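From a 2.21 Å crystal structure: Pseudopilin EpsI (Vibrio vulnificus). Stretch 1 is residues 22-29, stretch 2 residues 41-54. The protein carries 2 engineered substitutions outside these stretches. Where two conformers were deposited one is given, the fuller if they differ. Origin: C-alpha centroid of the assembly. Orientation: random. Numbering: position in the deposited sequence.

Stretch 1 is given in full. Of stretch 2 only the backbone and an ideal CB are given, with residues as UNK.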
# COMPACT_ATOMS: atom_id res chain seq x y z
N ASP A 22 -7.98 9.63 23.80
CA ASP A 22 -8.30 9.14 22.47
C ASP A 22 -9.19 10.08 21.68
O ASP A 22 -8.98 10.25 20.49
CB ASP A 22 -8.92 7.75 22.52
CG ASP A 22 -7.88 6.63 22.74
OD1 ASP A 22 -6.65 6.89 22.60
OD2 ASP A 22 -8.30 5.49 23.08
N ASN A 23 -10.19 10.65 22.32
CA ASN A 23 -11.11 11.58 21.66
C ASN A 23 -10.38 12.84 21.23
O ASN A 23 -10.63 13.35 20.14
CB ASN A 23 -12.31 11.95 22.56
CG ASN A 23 -13.26 10.74 22.82
OD1 ASN A 23 -13.24 9.75 22.08
ND2 ASN A 23 -14.08 10.83 23.85
N GLN A 24 -9.48 13.32 22.06
CA GLN A 24 -8.72 14.51 21.70
C GLN A 24 -7.59 14.24 20.68
O GLN A 24 -7.34 15.11 19.87
CB GLN A 24 -8.25 15.27 22.93
CG GLN A 24 -9.42 15.71 23.83
CD GLN A 24 -10.44 16.54 23.11
OE1 GLN A 24 -10.10 17.36 22.27
NE2 GLN A 24 -11.72 16.32 23.42
N MSE A 25 -6.96 13.04 20.70
CA MSE A 25 -6.01 12.66 19.64
C MSE A 25 -6.69 12.69 18.28
O MSE A 25 -6.13 13.18 17.32
CB MSE A 25 -5.40 11.25 19.86
CG MSE A 25 -4.79 10.65 18.56
SE MSE A 25 -3.94 8.89 18.73
CE MSE A 25 -5.38 7.92 19.67
N ALA A 26 -7.90 12.12 18.22
CA ALA A 26 -8.70 12.08 17.01
C ALA A 26 -8.96 13.50 16.46
O ALA A 26 -8.77 13.76 15.28
CB ALA A 26 -10.00 11.33 17.27
N MSE A 27 -9.34 14.42 17.34
CA MSE A 27 -9.55 15.83 16.93
C MSE A 27 -8.30 16.49 16.36
O MSE A 27 -8.38 17.19 15.38
CB MSE A 27 -10.12 16.65 18.08
CG MSE A 27 -11.46 16.09 18.58
SE MSE A 27 -12.87 15.99 17.20
CE MSE A 27 -12.30 14.66 15.90
N VAL A 28 -7.15 16.25 16.99
CA VAL A 28 -5.87 16.75 16.46
C VAL A 28 -5.62 16.15 15.08
O VAL A 28 -5.29 16.88 14.16
CB VAL A 28 -4.65 16.43 17.38
CG1 VAL A 28 -3.33 16.87 16.68
CG2 VAL A 28 -4.80 17.08 18.78
N MSE A 29 -5.80 14.84 14.96
CA MSE A 29 -5.60 14.12 13.68
C MSE A 29 -6.48 14.58 12.48
O MSE A 29 -6.01 14.55 11.36
CB MSE A 29 -5.79 12.61 13.87
CG MSE A 29 -4.65 11.92 14.57
SE MSE A 29 -2.91 12.29 13.77
CE MSE A 29 -1.92 11.16 15.07
N UNK A 41 -11.84 21.03 28.08
CA UNK A 41 -12.59 20.20 28.99
C UNK A 41 -13.50 19.26 28.23
O UNK A 41 -14.07 19.62 27.25
CB UNK A 41 -13.40 21.06 29.96
N UNK A 42 -13.65 18.06 28.76
CA UNK A 42 -14.59 17.12 28.27
C UNK A 42 -15.29 16.50 29.47
O UNK A 42 -14.64 16.04 30.42
CB UNK A 42 -13.91 16.07 27.39
N UNK A 43 -16.61 16.42 29.39
CA UNK A 43 -17.41 15.69 30.31
C UNK A 43 -17.53 14.23 29.84
O UNK A 43 -17.93 13.96 28.71
CB UNK A 43 -18.78 16.35 30.46
N UNK A 44 -17.23 13.29 30.72
CA UNK A 44 -17.30 11.88 30.41
C UNK A 44 -17.48 11.14 31.71
O UNK A 44 -16.72 11.38 32.65
CB UNK A 44 -16.06 11.40 29.66
N UNK A 45 -18.47 10.22 31.73
CA UNK A 45 -18.87 9.47 32.91
C UNK A 45 -19.15 10.36 34.10
O UNK A 45 -18.81 10.01 35.20
CB UNK A 45 -17.79 8.45 33.28
N UNK A 46 -19.77 11.52 33.88
CA UNK A 46 -20.20 12.38 34.99
C UNK A 46 -19.14 13.34 35.49
O UNK A 46 -19.40 14.19 36.32
CB UNK A 46 -20.66 11.51 36.16
N UNK A 47 -17.95 13.23 34.95
CA UNK A 47 -16.80 13.95 35.44
C UNK A 47 -16.25 14.89 34.35
O UNK A 47 -16.15 14.52 33.17
CB UNK A 47 -15.72 12.97 35.91
N UNK A 48 -15.85 16.09 34.77
CA UNK A 48 -15.13 17.01 33.89
C UNK A 48 -13.66 16.65 33.86
O UNK A 48 -13.01 16.64 34.90
CB UNK A 48 -15.31 18.46 34.34
N UNK A 49 -13.15 16.40 32.66
CA UNK A 49 -11.74 16.14 32.43
C UNK A 49 -11.04 17.28 31.69
O UNK A 49 -11.59 17.85 30.76
CB UNK A 49 -11.58 14.84 31.64
N UNK A 50 -9.80 17.57 32.06
CA UNK A 50 -9.06 18.69 31.50
C UNK A 50 -7.93 18.18 30.61
O UNK A 50 -6.95 17.63 31.10
CB UNK A 50 -8.51 19.58 32.61
N UNK A 51 -8.08 18.39 29.30
CA UNK A 51 -7.12 17.91 28.36
C UNK A 51 -6.20 19.03 27.89
O UNK A 51 -6.52 20.20 27.93
CB UNK A 51 -7.83 17.26 27.17
N UNK A 52 -5.03 18.62 27.44
CA UNK A 52 -4.05 19.52 26.88
C UNK A 52 -3.37 18.79 25.73
O UNK A 52 -2.95 17.64 25.88
CB UNK A 52 -3.04 19.98 27.93
N UNK A 53 -3.27 19.48 24.60
CA UNK A 53 -2.44 19.08 23.46
C UNK A 53 -1.17 19.94 23.44
O UNK A 53 -1.24 21.16 23.50
CB UNK A 53 -3.21 19.22 22.15
N UNK A 54 -0.01 19.29 23.39
CA UNK A 54 1.30 19.94 23.36
C UNK A 54 2.20 19.35 22.24
O UNK A 54 2.60 18.19 22.35
CB UNK A 54 1.98 19.79 24.72

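Stretch 1 is a helix, and Asn-23, Gln-24 and Val-28 point their CA-to-CB bonds toward stretch 2. The facing segment is a hairpin of two strands.

Position 41 points away from the helix, with nothing of stretch 1 within 5.5 Å of its ideal CB. Many side chains would suit. It is Glu-41, which makes no contact with the helix.

Position 42 points toward it. Its ideal CB lies 4.5 Å from Gln-24 NE2, and the amide of Asn-23 is also on this side. Two NH2 groups offer protons, so an acceptor is wanted. Asp or Asn is too short to reach the Asn-23 amide; Gln or Glu is long enough, and Glu has two oxygens for the two donors. The residue is Glu-42. Its chi1 and chi2 are both t, and this extended chain brings the carboxylate between the amides. Asn-23 ND2 donates to Glu-42 OE2 at 2.8 Å, and Gln-24 NE2 to Glu-42 OE1 at 2.9 Å. Each oxygen thus takes one hydrogen bond from the helix.

Position 43 is out of reach, so the helix sets no preference. It is Glu-43.

Position 44 points toward the helix, but its ideal CB is still distant. A medium or large side chain could approach the Asn-23 amide. Leu-44 does so lightly, with CD1 4.1 Å from Asn-23 ND2.

Positions 45 and 46 are the middle of a type I' turn, both with positive phi. Asn, Asp or Gly would be usual at 45; Ala-45 is deposited. At 46 a CB would be jammed against the preceding carbonyl O, which calls for glycine. It is Gly-46.

Position 47 is out of reach, open to many side chains: Gln-47. Position 48 is equally unconstrained: Thr-48. Position 49 is too far as well, so any type would do. It is Trp-49, whose NE1 donates to Leu-44 O at 3.1 Å. Position 50 is likewise free: Tyr-50.

Position 51 points toward the helix. Its ideal CB is 4.0 Å from Gln-24 CG. An aromatic ring, or an aliphatic side chain such as Leu or Met, could pack against the Gln-24 methylenes. The residue is Trp-51, chi1 p. Gln-24 CG sits over its five-membered ring, 3.6 Å from the centroid, a CH-pi contact. Gln-24 OE1 lies over a ring face, 3.4 Å from Trp-51 CE2.

Position 52 points away, so polar or charged side chains would do as well as others. It is Lys-52.

Position 53 points toward Val-28, whose CG2 is 4.3 Å from the ideal CB. This methyl favours Val, Ile, Leu or Ala. Val-53 CG2 meets Val-28 CG2 at 3.7 Å.

Position 54 is out of reach, and the helix does not discriminate. It is Ala-54.

Stretch 2 41-54: EEELAGQTWYWKVA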
# COMPACT_ATOMS: atom_id res chain seq x y z
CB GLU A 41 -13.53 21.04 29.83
CG GLU A 41 -12.86 22.03 30.67
CD GLU A 41 -13.84 22.85 31.45
OE1 GLU A 41 -15.07 22.66 31.29
OE2 GLU A 41 -13.38 23.67 32.25
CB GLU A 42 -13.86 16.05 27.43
CG GLU A 42 -14.78 14.96 26.88
CD GLU A 42 -14.11 14.11 25.77
OE1 GLU A 42 -13.05 14.52 25.26
OE2 GLU A 42 -14.66 13.04 25.42
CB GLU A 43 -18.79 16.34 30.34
CG GLU A 43 -19.73 15.74 31.32
CD GLU A 43 -19.61 16.33 32.69
OE1 GLU A 43 -18.63 17.09 32.93
OE2 GLU A 43 -20.51 16.02 33.50
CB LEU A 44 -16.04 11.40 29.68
CG LEU A 44 -16.04 10.02 29.00
CD1 LEU A 44 -15.33 10.02 27.63
CD2 LEU A 44 -15.46 8.99 29.87
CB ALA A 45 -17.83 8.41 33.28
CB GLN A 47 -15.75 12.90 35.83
CG GLN A 47 -14.59 13.49 36.57
CD GLN A 47 -13.67 12.49 37.13
OE1 GLN A 47 -14.01 11.30 37.24
NE2 GLN A 47 -12.48 12.95 37.54
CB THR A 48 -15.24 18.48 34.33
OG1 THR A 48 -16.60 18.76 34.54
CG2 THR A 48 -14.74 19.42 33.24
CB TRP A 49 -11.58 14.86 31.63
CG TRP A 49 -12.22 13.69 32.24
CD1 TRP A 49 -13.47 13.23 32.00
CD2 TRP A 49 -11.64 12.79 33.18
NE1 TRP A 49 -13.71 12.11 32.73
CE2 TRP A 49 -12.61 11.82 33.48
CE3 TRP A 49 -10.42 12.75 33.85
CZ2 TRP A 49 -12.39 10.79 34.37
CZ3 TRP A 49 -10.21 11.72 34.76
CH2 TRP A 49 -11.18 10.74 34.98
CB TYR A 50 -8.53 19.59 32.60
CG TYR A 50 -9.63 20.20 33.43
CD1 TYR A 50 -10.10 21.48 33.17
CD2 TYR A 50 -10.23 19.47 34.45
CE1 TYR A 50 -11.14 22.02 33.93
CE2 TYR A 50 -11.27 20.00 35.20
CZ TYR A 50 -11.71 21.26 34.95
OH TYR A 50 -12.73 21.76 35.71
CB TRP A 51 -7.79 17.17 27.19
CG TRP A 51 -8.75 18.00 26.41
CD1 TRP A 51 -10.10 18.04 26.58
CD2 TRP A 51 -8.45 18.93 25.34
NE1 TRP A 51 -10.66 18.92 25.70
CE2 TRP A 51 -9.68 19.49 24.92
CE3 TRP A 51 -7.27 19.34 24.71
CZ2 TRP A 51 -9.78 20.43 23.88
CZ3 TRP A 51 -7.36 20.31 23.67
CH2 TRP A 51 -8.61 20.83 23.28
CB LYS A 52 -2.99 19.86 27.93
CG LYS A 52 -3.26 21.07 28.72
CD LYS A 52 -2.27 21.22 29.88
CE LYS A 52 -2.98 21.90 31.08
NZ LYS A 52 -2.12 21.92 32.30
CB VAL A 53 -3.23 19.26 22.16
CG1 VAL A 53 -2.39 18.92 20.94
CG2 VAL A 53 -4.51 18.42 22.24
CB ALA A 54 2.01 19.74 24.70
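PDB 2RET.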